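Local coordinates for protein esterase D (Lactobacillus rhamnosus, PDB 3DKR) that probably hydrolyses carboxylic esters as an alpha/beta hydrolase with a serine nucleophile and a charge-relay histidine and aspartate, at residues 21-26 and 94-99; 51-56 and 85-90; 181-186 and 211-216. All blocks are in the same frame, centred on the assembly; numbering follows the deposited sequence.

Interaction 1. Residues 21-26 and 94-99; sequences TDTGVV and KVFVFG
F96 and F98 each take a methyl of the neighbouring strand at a ring edge: T23 CG2 sits near the plane of the F96 ring, 3.6 Å from F96 CE2, and V25 CG1 lies in the plane of the F98 ring, 3.6 Å from F98 CD2. G24 O is at the edge of the F96 ring too. Among other parts of the chain, the F98 ring meets F123 with planes nearly parallel and touches V241 and F244 of helix 234-246, while M245 of that helix packs on V25 and F96. The T23 methyl arrives there because CG2 is anti to the backbone N, which puts OG1 beside that N; the hydroxyl, T23 OG1, then donates to D22 OD2 (2.6 Å), coming from above the carboxylate plane. Residues 23-26 and 94-99 are adjacent parallel strands in the central sheet of an alpha/beta hydrolase, at 20° to each other, and the second leads toward the predicted nucleophile S101. They are joined by five backbone hydrogen bonds. K94 N donates to D22 O at 3.2 Å, the longest of the set; G24 N to K94 O, F96 N to G24 O and V26 N to F96 O follow, and F98 N closes the series on V26 O (2.9 Å, 170° at the hydrogen). On the sheet face opposite the phenylalanines, V26 and V97 lie side by side, pointing the same way, with V26 CB 4.1 Å from V97 CG1. M88 of helix 74-89 packs against V26 and V95 there, and V85 against V97.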
loop_
_atom_site.group_PDB
_atom_site.type_symbol
_atom_site.label_atom_id
_atom_site.label_comp_id
_atom_site.label_asym_id
_atom_site.label_seq_id
_atom_site.Cartn_x
_atom_site.Cartn_y
_atom_site.Cartn_z
ATOM N N THR A 21 4.263 21.897 -3.263
ATOM C CA THR A 21 3.591 23.169 -3.534
ATOM C C THR A 21 2.107 22.919 -3.824
ATOM O O THR A 21 1.273 23.080 -2.922
ATOM C CB THR A 21 4.298 23.964 -4.660
ATOM O OG1 THR A 21 4.480 23.149 -5.824
ATOM C CG2 THR A 21 5.673 24.477 -4.183
ATOM N N ASP A 22 1.777 22.491 -5.035
ATOM C CA ASP A 22 0.352 22.347 -5.420
ATOM C C ASP A 22 -0.231 20.969 -5.124
ATOM O O ASP A 22 -1.412 20.856 -4.782
ATOM C CB ASP A 22 0.127 22.651 -6.904
ATOM C CG ASP A 22 0.855 21.691 -7.812
ATOM O OD1 ASP A 22 2.103 21.785 -7.832
ATOM O OD2 ASP A 22 0.187 20.851 -8.482
ATOM N N THR A 23 0.576 19.920 -5.288
ATOM C CA THR A 23 0.074 18.553 -5.217
ATOM C C THR A 23 0.851 17.717 -4.207
ATOM O O THR A 23 2.089 17.776 -4.156
ATOM C CB THR A 23 0.137 17.869 -6.586
ATOM O OG1 THR A 23 -0.716 18.562 -7.520
ATOM C CG2 THR A 23 -0.330 16.420 -6.485
ATOM N N GLY A 24 0.111 16.952 -3.411
ATOM C CA GLY A 24 0.697 16.060 -2.417
ATOM C C GLY A 24 0.237 14.644 -2.652
ATOM O O GLY A 24 -0.858 14.415 -3.188
ATOM N N VAL A 25 1.050 13.687 -2.213
ATOM C CA VAL A 25 0.777 12.269 -2.432
ATOM C C VAL A 25 0.939 11.509 -1.125
ATOM O O VAL A 25 1.962 11.648 -0.456
ATOM C CB VAL A 25 1.756 11.665 -3.463
ATOM C CG1 VAL A 25 1.370 10.222 -3.769
ATOM C CG2 VAL A 25 1.741 12.488 -4.737
ATOM N N VAL A 26 -0.063 10.708 -0.779
ATOM C CA VAL A 26 0.008 9.804 0.359
ATOM C C VAL A 26 0.397 8.421 -0.159
ATOM O O VAL A 26 -0.220 7.905 -1.096
ATOM C CB VAL A 26 -1.335 9.715 1.109
ATOM C CG1 VAL A 26 -1.274 8.660 2.198
ATOM C CG2 VAL A 26 -1.737 11.091 1.682
ATOM N N LYS A 94 -4.289 19.576 -4.631
ATOM C CA LYS A 94 -4.644 18.236 -5.112
ATOM C C LYS A 94 -3.885 17.181 -4.345
ATOM O O LYS A 94 -2.707 17.366 -4.032
ATOM C CB LYS A 94 -4.348 18.107 -6.606
ATOM C CG LYS A 94 -5.149 19.086 -7.472
ATOM C CD LYS A 94 -5.041 18.734 -8.953
ATOM C CE LYS A 94 -5.747 19.750 -9.850
ATOM N NZ LYS A 94 -5.726 19.364 -11.291
ATOM N N VAL A 95 -4.573 16.081 -4.044
ATOM C CA VAL A 95 -3.967 14.973 -3.303
ATOM C C VAL A 95 -4.288 13.664 -4.015
ATOM O O VAL A 95 -5.426 13.439 -4.427
ATOM C CB VAL A 95 -4.475 14.944 -1.860
ATOM C CG1 VAL A 95 -4.113 13.623 -1.177
ATOM C CG2 VAL A 95 -3.909 16.133 -1.074
ATOM N N PHE A 96 -3.261 12.825 -4.137
ATOM C CA PHE A 96 -3.357 11.472 -4.665
ATOM C C PHE A 96 -2.989 10.500 -3.540
ATOM O O PHE A 96 -2.191 10.835 -2.681
ATOM C CB PHE A 96 -2.381 11.285 -5.813
ATOM C CG PHE A 96 -2.683 12.132 -7.023
ATOM C CD1 PHE A 96 -3.279 11.569 -8.140
ATOM C CD2 PHE A 96 -2.396 13.487 -7.037
ATOM C CE1 PHE A 96 -3.568 12.353 -9.260
ATOM C CE2 PHE A 96 -2.693 14.272 -8.161
ATOM C CZ PHE A 96 -3.277 13.691 -9.258
ATOM N N VAL A 97 -3.570 9.310 -3.559
ATOM C CA VAL A 97 -3.293 8.292 -2.537
ATOM C C VAL A 97 -3.057 6.951 -3.205
ATOM O O VAL A 97 -3.908 6.485 -3.968
ATOM C CB VAL A 97 -4.474 8.173 -1.576
ATOM C CG1 VAL A 97 -4.149 7.196 -0.441
ATOM C CG2 VAL A 97 -4.866 9.584 -1.070
ATOM N N PHE A 98 -1.914 6.330 -2.891
ATOM C CA PHE A 98 -1.537 5.028 -3.457
ATOM C C PHE A 98 -1.023 4.123 -2.354
ATOM O O PHE A 98 -0.534 4.600 -1.343
ATOM C CB PHE A 98 -0.401 5.160 -4.481
ATOM C CG PHE A 98 -0.666 6.147 -5.584
ATOM C CD1 PHE A 98 -1.392 5.772 -6.712
ATOM C CD2 PHE A 98 -0.117 7.420 -5.536
ATOM C CE1 PHE A 98 -1.614 6.667 -7.740
ATOM C CE2 PHE A 98 -0.359 8.328 -6.549
ATOM C CZ PHE A 98 -1.084 7.938 -7.658
ATOM N N GLY A 99 -1.073 2.821 -2.596
ATOM C CA GLY A 99 -0.490 1.865 -1.662
ATOM C C GLY A 99 -0.103 0.557 -2.296
ATOM O O GLY A 99 -0.441 0.292 -3.452
#

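Interaction 2. Residues 51-56 and 85-90; sequences GVYVPL and VAHMTA
M88 presses the bent end of its side chain against Y53 CB and the strand backbone, and this is the close-packed half of the contact. M88 SD is 3.6 Å from Y53 CB, and M88 CE rests 3.8 Å from Y53 CB and 3.9 Å from Y53 N. M88 CE also lies 3.9 Å from V52 C. The bend at chi2 (-62°) places SD beside Y53 CB, and a further bend at chi3 turns CE toward the strand backbone. The sulfur, M88 SD, makes an oblique Met-aromatic contact, 5.3 Å from the centroid of the Y53 ring.

H87 forms the looser, partly exposed half. H87 CD2 stands 3.8 Å above one face of the Y53 ring, offset toward the rim on the CD2-CE2 side. The two side chains cross at about a right angle, but their ring planes are inclined at 42°, neither stacked nor edge-to-face. Only this one imidazole carbon approaches Y53 closely; the polar end is held from outside, where NE2 is hydrogen-bonded to E17 OE1.

The 85-89 end of helix 74-89 runs nearly antiparallel to strand 51-54, with the short axes 162° apart in direction and 9.6 Å apart at closest approach, as a helix lying on one face of the sheet. M88 reaches beyond this strand to V26 of strand 23-28 and V95 of strand 94-99, while V52, on the other face, packs on Y18 of strand 16-18 and L27 of strand 23-28.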
loop_
_atom_site.group_PDB
_atom_site.type_symbol
_atom_site.label_atom_id
_atom_site.label_comp_id
_atom_site.label_asym_id
_atom_site.label_seq_id
_atom_site.Cartn_x
_atom_site.Cartn_y
_atom_site.Cartn_z
ATOM N N GLY A 51 4.721 17.000 -3.142
ATOM C CA GLY A 51 4.785 16.742 -1.702
ATOM C C GLY A 51 4.454 15.278 -1.486
ATOM O O GLY A 51 3.701 14.692 -2.270
ATOM N N VAL A 52 4.994 14.677 -0.418
ATOM C CA VAL A 52 4.819 13.250 -0.190
ATOM C C VAL A 52 4.688 13.005 1.311
ATOM O O VAL A 52 5.371 13.650 2.081
ATOM C CB VAL A 52 6.005 12.402 -0.732
ATOM C CG1 VAL A 52 5.660 10.914 -0.645
ATOM C CG2 VAL A 52 6.356 12.815 -2.161
ATOM N N TYR A 53 3.802 12.093 1.705
ATOM C CA TYR A 53 3.648 11.702 3.105
ATOM C C TYR A 53 3.523 10.201 3.195
ATOM O O TYR A 53 2.696 9.621 2.514
ATOM C CB TYR A 53 2.425 12.358 3.715
ATOM C CG TYR A 53 2.201 12.067 5.181
ATOM C CD1 TYR A 53 3.237 12.127 6.101
ATOM C CD2 TYR A 53 0.931 11.764 5.650
ATOM C CE1 TYR A 53 3.003 11.873 7.447
ATOM C CE2 TYR A 53 0.696 11.531 6.987
ATOM C CZ TYR A 53 1.730 11.588 7.877
ATOM O OH TYR A 53 1.462 11.374 9.220
ATOM N N VAL A 54 4.386 9.601 4.018
ATOM C CA VAL A 54 4.504 8.159 4.149
ATOM C C VAL A 54 4.371 7.800 5.629
ATOM O O VAL A 54 5.359 7.828 6.381
ATOM C CB VAL A 54 5.848 7.645 3.598
ATOM C CG1 VAL A 54 5.842 6.124 3.554
ATOM C CG2 VAL A 54 6.116 8.240 2.220
ATOM N N PRO A 55 3.140 7.515 6.070
ATOM C CA PRO A 55 2.945 7.142 7.476
ATOM C C PRO A 55 3.460 5.747 7.795
ATOM O O PRO A 55 3.719 4.958 6.890
ATOM C CB PRO A 55 1.425 7.199 7.655
ATOM C CG PRO A 55 0.866 6.958 6.296
ATOM C CD PRO A 55 1.862 7.568 5.327
ATOM N N LEU A 56 3.545 5.447 9.088
ATOM C CA LEU A 56 3.906 4.129 9.584
ATOM C C LEU A 56 2.668 3.465 10.185
ATOM O O LEU A 56 2.020 4.041 11.059
ATOM C CB LEU A 56 4.967 4.265 10.671
ATOM C CG LEU A 56 5.354 3.009 11.435
ATOM C CD1 LEU A 56 5.968 1.954 10.543
ATOM C CD2 LEU A 56 6.298 3.385 12.611
ATOM N N VAL A 85 -4.525 10.974 4.843
ATOM C CA VAL A 85 -5.206 11.693 3.750
ATOM C C VAL A 85 -5.620 13.107 4.222
ATOM O O VAL A 85 -5.339 14.102 3.552
ATOM C CB VAL A 85 -6.416 10.900 3.242
ATOM C CG1 VAL A 85 -7.298 11.772 2.331
ATOM C CG2 VAL A 85 -5.956 9.633 2.515
ATOM N N ALA A 86 -6.256 13.201 5.394
ATOM C CA ALA A 86 -6.703 14.510 5.894
ATOM C C ALA A 86 -5.549 15.490 6.097
ATOM O O ALA A 86 -5.664 16.689 5.818
ATOM C CB ALA A 86 -7.474 14.338 7.192
ATOM N N HIS A 87 -4.424 14.975 6.579
ATOM C CA HIS A 87 -3.206 15.769 6.784
ATOM C C HIS A 87 -2.807 16.483 5.492
ATOM O O HIS A 87 -2.414 17.654 5.501
ATOM C CB HIS A 87 -2.081 14.831 7.243
ATOM C CG HIS A 87 -0.754 15.495 7.404
ATOM N ND1 HIS A 87 -0.464 16.327 8.470
ATOM C CD2 HIS A 87 0.374 15.433 6.654
ATOM C CE1 HIS A 87 0.784 16.754 8.358
ATOM N NE2 HIS A 87 1.312 16.225 7.267
ATOM N N MET A 88 -2.943 15.768 4.378
ATOM C CA MET A 88 -2.475 16.236 3.085
ATOM C C MET A 88 -3.544 17.070 2.378
ATOM O O MET A 88 -3.210 18.090 1.759
ATOM C CB MET A 88 -2.014 15.063 2.220
ATOM C CG MET A 88 -0.771 14.337 2.781
ATOM S SD MET A 88 0.690 15.398 2.877
ATOM C CE MET A 88 1.415 15.110 1.269
ATOM N N THR A 89 -4.813 16.678 2.489
ATOM C CA THR A 89 -5.875 17.497 1.889
ATOM C C THR A 89 -6.055 18.833 2.629
ATOM O O THR A 89 -6.717 19.738 2.113
ATOM C CB THR A 89 -7.222 16.774 1.823
ATOM O OG1 THR A 89 -7.672 16.470 3.147
ATOM C CG2 THR A 89 -7.138 15.519 0.974
ATOM N N ALA A 90 -5.513 18.976 3.831
ATOM C CA ALA A 90 -5.526 20.294 4.498
ATOM C C ALA A 90 -4.550 21.291 3.851
ATOM O O ALA A 90 -4.729 22.512 3.984
ATOM C CB ALA A 90 -5.195 20.131 5.965
#

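Interaction 3. Residues 181-186 and 211-216; sequences NLVKQP and INAARV
N212 and K184 lie side by side, their side chains pointing the same way. N212 ND2 donates to N181 O at 2.8 Å along an almost straight N-H...O line (178°), on a lone pair in the carbonyl plane, with the acceptor also in the plane of the N212 amide. The bend at chi2 (-47°) of K184 places its CD beside N212. Farther out on the same chain, K184 NZ ends 3.2 Å from N212 CB. A second direct bond runs from A214 N to K184 O (2.8 Å), here with the donor well above the carbonyl plane and a bend to 146° at the hydrogen. Between these two bonds a water bridges the loops, donating to V183 O at 2.8 Å and accepting from N212 N at 2.9 Å. Farther along, P186 CB lies over one face of the R215 guanidinium, 3.5 Å above its plane and toward the rim, while P186 CD meets A214 CB at 4.0 Å.

Outside the two segments, E248 forms a salt bridge with R215 NH1, and F244 of helix 234-246 touches both P186 and R215. Q185 NE2 is hydrogen-bonded to L111 O, and V183 packs on M108 and L111 of helix 101-113.

The two mostly irregular segments lead into strands 187-192 and 216-221, parallel neighbours at the end of the sheet. Their contact pairs helix-to-strand connections where the chain re-enters the sheet, an arrangement belonging to the repeated alpha/beta crossovers of the alpha/beta hydrolase fold.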
loop_
_atom_site.group_PDB
_atom_site.type_symbol
_atom_site.label_atom_id
_atom_site.label_comp_id
_atom_site.label_asym_id
_atom_site.label_seq_id
_atom_site.Cartn_x
_atom_site.Cartn_y
_atom_site.Cartn_z
ATOM N N ASN A 181 -17.790 0.089 -6.706
ATOM C CA ASN A 181 -18.734 0.874 -7.512
ATOM C C ASN A 181 -18.793 2.334 -7.097
ATOM O O ASN A 181 -19.222 3.194 -7.886
ATOM C CB ASN A 181 -20.146 0.261 -7.462
ATOM C CG ASN A 181 -20.772 0.342 -6.096
ATOM O OD1 ASN A 181 -21.509 1.282 -5.796
ATOM N ND2 ASN A 181 -20.493 -0.654 -5.247
ATOM N N LEU A 182 -18.399 2.628 -5.861
ATOM C CA LEU A 182 -18.437 4.003 -5.360
ATOM C C LEU A 182 -17.321 4.880 -5.925
ATOM O O LEU A 182 -17.399 6.120 -5.833
ATOM C CB LEU A 182 -18.383 4.026 -3.838
ATOM C CG LEU A 182 -19.552 3.392 -3.086
ATOM C CD1 LEU A 182 -19.337 3.533 -1.594
ATOM C CD2 LEU A 182 -20.891 4.036 -3.519
ATOM N N VAL A 183 -16.284 4.276 -6.502
ATOM C CA VAL A 183 -15.132 5.058 -6.949
ATOM C C VAL A 183 -15.440 5.812 -8.239
ATOM O O VAL A 183 -15.733 5.204 -9.262
ATOM C CB VAL A 183 -13.893 4.192 -7.203
ATOM C CG1 VAL A 183 -12.715 5.063 -7.669
ATOM C CG2 VAL A 183 -13.513 3.434 -5.932
ATOM N N LYS A 184 -15.370 7.140 -8.174
ATOM C CA LYS A 184 -15.550 7.977 -9.359
ATOM C C LYS A 184 -14.230 8.515 -9.928
ATOM O O LYS A 184 -14.159 8.912 -11.101
ATOM C CB LYS A 184 -16.457 9.157 -9.024
ATOM C CG LYS A 184 -17.856 8.804 -8.532
ATOM C CD LYS A 184 -18.578 7.762 -9.363
ATOM C CE LYS A 184 -19.925 7.378 -8.731
ATOM N NZ LYS A 184 -20.071 5.885 -8.560
ATOM N N GLN A 185 -13.186 8.539 -9.100
ATOM C CA GLN A 185 -11.919 9.140 -9.475
ATOM C C GLN A 185 -11.152 8.283 -10.464
ATOM O O GLN A 185 -11.309 7.049 -10.472
ATOM C CB GLN A 185 -11.008 9.324 -8.255
ATOM C CG GLN A 185 -11.545 10.232 -7.168
ATOM C CD GLN A 185 -12.266 9.491 -6.067
ATOM O OE1 GLN A 185 -12.811 8.409 -6.286
ATOM N NE2 GLN A 185 -12.273 10.076 -4.866
ATOM N N PRO A 186 -10.270 8.915 -11.252
ATOM C CA PRO A 186 -9.270 8.158 -11.975
ATOM C C PRO A 186 -8.519 7.221 -11.017
ATOM O O PRO A 186 -8.150 7.641 -9.911
ATOM C CB PRO A 186 -8.330 9.245 -12.515
ATOM C CG PRO A 186 -9.183 10.459 -12.594
ATOM C CD PRO A 186 -10.145 10.368 -11.489
ATOM N N ILE A 211 -16.479 0.196 -12.201
ATOM C CA ILE A 211 -17.386 0.501 -13.316
ATOM C C ILE A 211 -17.706 1.996 -13.442
ATOM O O ILE A 211 -18.076 2.469 -14.528
ATOM C CB ILE A 211 -18.696 -0.325 -13.226
ATOM C CG1 ILE A 211 -19.466 -0.020 -11.949
ATOM C CG2 ILE A 211 -18.386 -1.830 -13.303
ATOM C CD1 ILE A 211 -20.885 -0.597 -11.974
ATOM N N ASN A 212 -17.544 2.738 -12.350
ATOM C CA ASN A 212 -17.855 4.177 -12.326
ATOM C C ASN A 212 -16.644 5.117 -12.274
ATOM O O ASN A 212 -16.804 6.343 -12.256
ATOM C CB ASN A 212 -18.794 4.452 -11.173
ATOM C CG ASN A 212 -20.129 3.759 -11.357
ATOM O OD1 ASN A 212 -20.694 3.786 -12.456
ATOM N ND2 ASN A 212 -20.638 3.139 -10.305
ATOM N N ALA A 213 -15.442 4.550 -12.267
ATOM C CA ALA A 213 -14.211 5.352 -12.254
ATOM C C ALA A 213 -14.093 6.145 -13.552
ATOM O O ALA A 213 -14.388 5.627 -14.637
ATOM C CB ALA A 213 -12.984 4.465 -12.080
ATOM N N ALA A 214 -13.679 7.405 -13.442
ATOM C CA ALA A 214 -13.481 8.248 -14.643
ATOM C C ALA A 214 -12.561 7.603 -15.684
ATOM O O ALA A 214 -12.786 7.731 -16.900
ATOM C CB ALA A 214 -12.935 9.607 -14.256
ATOM N N ARG A 215 -11.503 6.953 -15.204
ATOM C CA ARG A 215 -10.607 6.151 -16.016
ATOM C C ARG A 215 -9.872 5.165 -15.119
ATOM O O ARG A 215 -9.799 5.362 -13.900
ATOM C CB ARG A 215 -9.598 7.010 -16.782
ATOM C CG ARG A 215 -8.509 7.692 -15.949
ATOM C CD ARG A 215 -7.337 8.231 -16.830
ATOM N NE ARG A 215 -6.257 8.850 -16.032
ATOM C CZ ARG A 215 -6.352 10.037 -15.433
ATOM N NH1 ARG A 215 -7.465 10.753 -15.527
ATOM N NH2 ARG A 215 -5.331 10.516 -14.725
ATOM N N VAL A 216 -9.370 4.094 -15.730
ATOM C CA VAL A 216 -8.509 3.137 -15.044
ATOM C C VAL A 216 -7.200 2.975 -15.812
ATOM O O VAL A 216 -7.183 2.479 -16.945
ATOM C CB VAL A 216 -9.196 1.769 -14.862
ATOM C CG1 VAL A 216 -8.271 0.819 -14.123
ATOM C CG2 VAL A 216 -10.504 1.948 -14.106
HETATM O O HOH W 1 -16.116 2.477 -9.888
#

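In the fold
All three contacts are built on or beside the central sheet of one alpha/beta hydrolase fold. Interactions 1 and 2 touch, their centres about 7 Å apart, and strand 51-54 is hydrogen-bonded to strand 23-28. Residues 51-90 lie between 26 and 94 in sequence, so interaction 2 is nested within the loop that interaction 1 closes. Interaction 3 comes later in sequence and lies toward the opposite end of the sheet, its centre about 18 Å from that of interaction 1 and about 22 Å from that of interaction 2, with no direct touch. Strand 119-122 stands between the two regions. E248 contacts F96 as well as P186 and R215, so the C-terminal region spans interactions 1 and 3.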